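Long-range contacts in Succinylglutamatedesuccinylase/aspartoacylase (Rhodobacter sphaeroides 2.4.1, PDB 3CDX), which probably hydrolyses carbon-nitrogen bonds in linear amides, as a metal-dependent member of the succinylglutamate desuccinylase/aspartoacylase family: residues A[268-273]-A[310-315]; A[317-322]-A[333-338]. All coordinates share one frame; numbering follows the deposited sequence.

Contact 1: residues A[268-273]-A[310-315]; sequences AYVMAP and LLYRRD
The Tyr312 ring meets Val270 obliquely, the valine's CG2 lying 3.8 Å from CD1 of the tyrosine. Within the tyrosine's own segment, CB of Leu311 lies over the centre of one face of the Arg313 guanidinium, which takes no part in the contact. Val270 is the buried middle. Its chi1 of -172° sets CG1 anti to the backbone N, and the two methyls diverge: CG2 goes to the tyrosine, while CG1 lies 3.9 Å from CB of Leu310. A branched, compact side chain suits this place, since it serves two neighbours without reaching far. Leu310 forks in turn. Its CD1 lies 3.6 Å from the carbonyl O of Met271, and its CD2 is 3.8 Å from CD of Pro273, the two side chains passing one another while pointing opposite ways. CG of Arg314 rests on the backbone at Ala268, 3.5 Å from its N, and NH2 at the end of the bent chain forms a salt bridge with OE1 of Glu338. This is apolar packing rather than strand pairing, away from the metal site: it sets the end of strand 259-271 against that of strand 308-311, outermost within this chain in a small antiparallel sheet. Segment 268-273 bonds through its backbone to strand 332-339 instead, while Val270 and Tyr312 also pack on strand 293-298.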
loop_
_atom_site.group_PDB
_atom_site.type_symbol
_atom_site.label_atom_id
_atom_site.label_comp_id
_atom_site.label_asym_id
_atom_site.label_seq_id
_atom_site.Cartn_x
_atom_site.Cartn_y
_atom_site.Cartn_z
ATOM N N ALA A 268 -33.800 17.579 -0.086
ATOM C CA ALA A 268 -33.118 17.721 1.241
ATOM C C ALA A 268 -31.577 17.617 1.211
ATOM O O ALA A 268 -30.917 18.103 2.102
ATOM C CB ALA A 268 -33.682 16.712 2.240
ATOM N N TYR A 269 -31.026 16.986 0.183
ATOM C CA TYR A 269 -29.583 16.790 0.019
ATOM C C TYR A 269 -28.976 17.804 -0.943
ATOM O O TYR A 269 -29.416 17.923 -2.110
ATOM C CB TYR A 269 -29.324 15.385 -0.535
ATOM C CG TYR A 269 -29.837 14.309 0.383
ATOM C CD1 TYR A 269 -28.966 13.628 1.230
ATOM C CD2 TYR A 269 -31.191 13.987 0.427
ATOM C CE1 TYR A 269 -29.426 12.648 2.088
ATOM C CE2 TYR A 269 -31.669 12.991 1.293
ATOM C CZ TYR A 269 -30.774 12.334 2.111
ATOM O OH TYR A 269 -31.209 11.372 2.985
ATOM N N VAL A 270 -27.973 18.539 -0.477
ATOM C CA VAL A 270 -27.188 19.360 -1.371
ATOM C C VAL A 270 -26.026 18.522 -1.822
ATOM O O VAL A 270 -25.179 18.129 -1.020
ATOM C CB VAL A 270 -26.673 20.654 -0.711
ATOM C CG1 VAL A 270 -26.008 21.565 -1.773
ATOM C CG2 VAL A 270 -27.809 21.329 0.022
ATOM N N MET A 271 -25.982 18.263 -3.116
ATOM C CA MET A 271 -24.983 17.385 -3.689
ATOM C C MET A 271 -23.882 18.174 -4.419
ATOM O O MET A 271 -24.150 19.184 -5.070
ATOM C CB MET A 271 -25.680 16.412 -4.636
ATOM C CG MET A 271 -26.829 15.601 -3.965
ATOM S SD MET A 271 -26.367 14.407 -2.703
ATOM C CE MET A 271 -25.400 13.228 -3.633
ATOM N N ALA A 272 -22.638 17.722 -4.286
ATOM C CA ALA A 272 -21.533 18.264 -5.090
ATOM C C ALA A 272 -21.529 17.704 -6.540
ATOM O O ALA A 272 -21.360 16.486 -6.730
ATOM C CB ALA A 272 -20.183 17.968 -4.408
ATOM N N PRO A 273 -21.703 18.578 -7.559
ATOM C CA PRO A 273 -21.647 18.054 -8.932
ATOM C C PRO A 273 -20.230 17.919 -9.450
ATOM O O PRO A 273 -19.994 17.275 -10.474
ATOM C CB PRO A 273 -22.404 19.118 -9.746
ATOM C CG PRO A 273 -22.783 20.225 -8.757
ATOM C CD PRO A 273 -22.003 20.020 -7.538
ATOM N N LEU A 310 -23.590 26.467 -4.963
ATOM C CA LEU A 310 -24.644 25.456 -4.666
ATOM C C LEU A 310 -25.754 26.073 -3.846
ATOM O O LEU A 310 -25.471 26.884 -2.968
ATOM C CB LEU A 310 -24.093 24.250 -3.857
ATOM C CG LEU A 310 -22.884 23.497 -4.441
ATOM C CD1 LEU A 310 -22.636 22.155 -3.775
ATOM C CD2 LEU A 310 -23.018 23.329 -5.963
ATOM N N LEU A 311 -27.003 25.652 -4.090
ATOM C CA LEU A 311 -28.161 26.168 -3.342
ATOM C C LEU A 311 -28.845 25.073 -2.534
ATOM O O LEU A 311 -28.913 23.937 -2.993
ATOM C CB LEU A 311 -29.205 26.789 -4.297
ATOM C CG LEU A 311 -28.716 27.758 -5.377
ATOM C CD1 LEU A 311 -29.918 28.185 -6.253
ATOM C CD2 LEU A 311 -28.024 28.964 -4.749
ATOM N N TYR A 312 -29.333 25.411 -1.348
ATOM C CA TYR A 312 -30.306 24.581 -0.642
ATOM C C TYR A 312 -31.629 24.548 -1.430
ATOM O O TYR A 312 -31.995 25.533 -2.074
ATOM C CB TYR A 312 -30.633 25.144 0.756
ATOM C CG TYR A 312 -29.472 25.287 1.719
ATOM C CD1 TYR A 312 -28.898 24.176 2.348
ATOM C CD2 TYR A 312 -28.956 26.546 2.017
ATOM C CE1 TYR A 312 -27.806 24.328 3.259
ATOM C CE2 TYR A 312 -27.891 26.704 2.904
ATOM C CZ TYR A 312 -27.320 25.603 3.509
ATOM O OH TYR A 312 -26.275 25.802 4.391
ATOM N N ARG A 313 -32.344 23.426 -1.332
ATOM C CA ARG A 313 -33.616 23.229 -2.018
ATOM C C ARG A 313 -34.739 22.818 -1.060
ATOM O O ARG A 313 -35.789 22.321 -1.500
ATOM C CB ARG A 313 -33.459 22.184 -3.131
ATOM C CG ARG A 313 -32.459 22.558 -4.202
ATOM C CD ARG A 313 -32.912 23.818 -4.880
ATOM N NE ARG A 313 -32.117 24.114 -6.064
ATOM C CZ ARG A 313 -32.201 25.255 -6.735
ATOM N NH1 ARG A 313 -33.056 26.192 -6.317
ATOM N NH2 ARG A 313 -31.442 25.456 -7.816
ATOM N N ARG A 314 -34.519 23.022 0.238
ATOM C CA ARG A 314 -35.546 22.860 1.256
ATOM C C ARG A 314 -35.324 23.856 2.382
ATOM O O ARG A 314 -34.166 24.067 2.778
ATOM C CB ARG A 314 -35.465 21.451 1.892
ATOM C CG ARG A 314 -35.781 20.268 0.979
ATOM C CD ARG A 314 -37.185 20.353 0.386
ATOM N NE ARG A 314 -38.260 20.099 1.345
ATOM C CZ ARG A 314 -39.532 19.867 0.999
ATOM N NH1 ARG A 314 -39.901 19.866 -0.291
ATOM N NH2 ARG A 314 -40.445 19.657 1.944
ATOM N N ASP A 315 -36.408 24.453 2.911
ATOM C CA ASP A 315 -36.338 25.170 4.191
ATOM C C ASP A 315 -36.142 24.136 5.303
ATOM O O ASP A 315 -36.625 23.005 5.188
ATOM C CB ASP A 315 -37.617 25.970 4.495
ATOM C CG ASP A 315 -37.990 26.971 3.388
ATOM O OD1 ASP A 315 -37.166 27.283 2.510
ATOM O OD2 ASP A 315 -39.140 27.451 3.399
#

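Contact 2: residues A[317-322]-A[333-338]; sequences IVWFGA and VAVVME
The first torsions of Met337 and Trp319 set their CG atoms: the methionine's chi1 of 63° puts CG in the crowded position between backbone N and carbonyl carbon, while the tryptophan's 180° puts CG anti to its backbone N. Beyond CG the methionine is extended, which takes SD to the indole, and it crosses the tryptophan at about a right angle. Its SD sits 4.4 Å from the centroid of the indole's five-membered ring, an oblique Met-aromatic contact, and its CE ends 3.6 Å from CG2 of Ile317. A long, unbranched and polarisable chain suits a place that must serve both neighbours; an alanine here would probably open a gap beside the indole and leave CG2 of Ile317 without its methyl partner. The backbones pair antiparallel, with Ile317 and Met337 joined by two hydrogen bonds, but a classic beta bulge interrupts the register, setting Trp319 and Phe320 opposite the one residue Val335. The carbonyl O of Val335 is 2.9 Å from N of Trp319, whose N-H it accepts, and accepts that of Phe320 only weakly; O of Phe320 takes the N-H of Val335. CE1 of Phe320 lies 3.6 Å above the plane of the indole, over its centre. NE1 of Trp319 is hydrogen-bonded to OG of Ser160. The Phe320 ring meets Trp38 of a second subunit, and the side chain of Phe320 lies about 8 Å from the bound calcium ion.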
loop_
_atom_site.group_PDB
_atom_site.type_symbol
_atom_site.label_atom_id
_atom_site.label_comp_id
_atom_site.label_asym_id
_atom_site.label_seq_id
_atom_site.Cartn_x
_atom_site.Cartn_y
_atom_site.Cartn_z
ATOM N N ILE A 317 -33.440 22.920 8.961
ATOM C CA ILE A 317 -32.263 23.044 9.826
ATOM C C ILE A 317 -31.208 22.065 9.259
ATOM O O ILE A 317 -31.542 20.926 8.868
ATOM C CB ILE A 317 -32.645 22.695 11.289
ATOM C CG1 ILE A 317 -33.801 23.596 11.738
ATOM C CG2 ILE A 317 -31.424 22.750 12.295
ATOM C CD1 ILE A 317 -34.141 23.490 13.193
ATOM N N VAL A 318 -29.960 22.522 9.144
ATOM C CA VAL A 318 -28.883 21.643 8.691
ATOM C C VAL A 318 -28.696 20.516 9.710
ATOM O O VAL A 318 -28.462 20.754 10.892
ATOM C CB VAL A 318 -27.545 22.410 8.378
ATOM C CG1 VAL A 318 -26.460 21.461 7.863
ATOM C CG2 VAL A 318 -27.807 23.494 7.311
ATOM N N TRP A 319 -28.840 19.283 9.239
ATOM C CA TRP A 319 -28.667 18.117 10.107
ATOM C C TRP A 319 -27.235 17.558 10.020
ATOM O O TRP A 319 -26.592 17.358 11.069
ATOM C CB TRP A 319 -29.673 17.033 9.753
ATOM C CG TRP A 319 -29.559 15.790 10.599
ATOM C CD1 TRP A 319 -29.228 15.711 11.930
ATOM C CD2 TRP A 319 -29.754 14.455 10.161
ATOM N NE1 TRP A 319 -29.238 14.405 12.346
ATOM C CE2 TRP A 319 -29.534 13.612 11.267
ATOM C CE3 TRP A 319 -30.100 13.882 8.931
ATOM C CZ2 TRP A 319 -29.676 12.232 11.188
ATOM C CZ3 TRP A 319 -30.217 12.490 8.850
ATOM C CH2 TRP A 319 -30.004 11.688 9.974
ATOM N N PHE A 320 -26.808 17.274 8.773
ATOM C CA PHE A 320 -25.424 16.950 8.388
ATOM C C PHE A 320 -24.838 18.092 7.592
ATOM O O PHE A 320 -25.455 18.575 6.637
ATOM C CB PHE A 320 -25.337 15.690 7.512
ATOM C CG PHE A 320 -25.389 14.394 8.273
ATOM C CD1 PHE A 320 -26.155 14.260 9.415
ATOM C CD2 PHE A 320 -24.659 13.271 7.820
ATOM C CE1 PHE A 320 -26.185 13.037 10.130
ATOM C CE2 PHE A 320 -24.682 12.054 8.540
ATOM C CZ PHE A 320 -25.461 11.948 9.683
ATOM N N GLY A 321 -23.621 18.482 7.957
ATOM C CA GLY A 321 -22.903 19.552 7.270
ATOM C C GLY A 321 -21.579 19.053 6.757
ATOM O O GLY A 321 -21.004 18.101 7.328
ATOM N N ALA A 322 -21.098 19.704 5.704
ATOM C CA ALA A 322 -19.839 19.353 5.031
ATOM C C ALA A 322 -18.724 18.940 6.014
ATOM O O ALA A 322 -18.516 19.599 7.031
ATOM C CB ALA A 322 -19.375 20.503 4.176
ATOM N N VAL A 333 -23.067 17.673 0.580
ATOM C CA VAL A 333 -22.346 18.653 1.408
ATOM C C VAL A 333 -23.247 19.213 2.534
ATOM O O VAL A 333 -22.794 19.941 3.433
ATOM C CB VAL A 333 -21.691 19.743 0.534
ATOM C CG1 VAL A 333 -20.607 19.105 -0.357
ATOM C CG2 VAL A 333 -22.715 20.487 -0.325
ATOM N N ALA A 334 -24.522 18.826 2.472
ATOM C CA ALA A 334 -25.548 19.181 3.449
ATOM C C ALA A 334 -26.757 18.297 3.232
ATOM O O ALA A 334 -27.085 17.922 2.106
ATOM C CB ALA A 334 -25.962 20.674 3.357
ATOM N N VAL A 335 -27.399 17.964 4.341
ATOM C CA VAL A 335 -28.682 17.302 4.383
ATOM C C VAL A 335 -29.506 18.144 5.353
ATOM O O VAL A 335 -29.096 18.376 6.507
ATOM C CB VAL A 335 -28.572 15.875 4.914
ATOM C CG1 VAL A 335 -29.966 15.183 4.877
ATOM C CG2 VAL A 335 -27.535 15.079 4.118
ATOM N N VAL A 336 -30.653 18.604 4.855
ATOM C CA VAL A 336 -31.573 19.472 5.625
ATOM C C VAL A 336 -32.746 18.652 6.192
ATOM O O VAL A 336 -33.357 17.823 5.475
ATOM C CB VAL A 336 -32.057 20.640 4.717
ATOM C CG1 VAL A 336 -33.025 21.597 5.438
ATOM C CG2 VAL A 336 -30.830 21.388 4.174
ATOM N N MET A 337 -33.028 18.856 7.473
ATOM C CA MET A 337 -34.154 18.223 8.145
ATOM C C MET A 337 -35.247 19.279 8.293
ATOM O O MET A 337 -34.931 20.443 8.286
ATOM C CB MET A 337 -33.751 17.621 9.493
ATOM C CG MET A 337 -33.241 18.582 10.573
ATOM S SD MET A 337 -32.608 17.734 12.053
ATOM C CE MET A 337 -32.074 19.209 12.876
ATOM N N GLU A 338 -36.511 18.858 8.404
ATOM C CA GLU A 338 -37.690 19.744 8.500
ATOM C C GLU A 338 -38.551 19.187 9.630
ATOM O O GLU A 338 -38.367 18.025 10.011
ATOM C CB GLU A 338 -38.474 19.777 7.165
ATOM C CG GLU A 338 -39.115 18.430 6.711
ATOM C CD GLU A 338 -39.652 18.406 5.259
ATOM O OE1 GLU A 338 -40.020 19.478 4.706
ATOM O OE2 GLU A 338 -39.725 17.286 4.648
#

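Overall arrangement
From the N terminus, the chain first passes through 268-273, at the end of strand 259-271. It then builds strands 276-280, 293-298 and 308-311 of a small antiparallel sheet before 310-315 returns, so contact 1 closes a loop of 36 residues. Directly afterwards 317-322 begins, and a short excursion that includes strand 326-327 brings back 333-338, closing contact 2. The two follow in series, neither enclosing nor crossing the other. They join side by side because strand 332-339 also pairs with strand 259-271: O of Val270 lies 2.7 Å from N of Val333, a probable hydrogen bond. Strand 332-339 pairs antiparallel with both 259-271 and 316-322, and so links the two contacts.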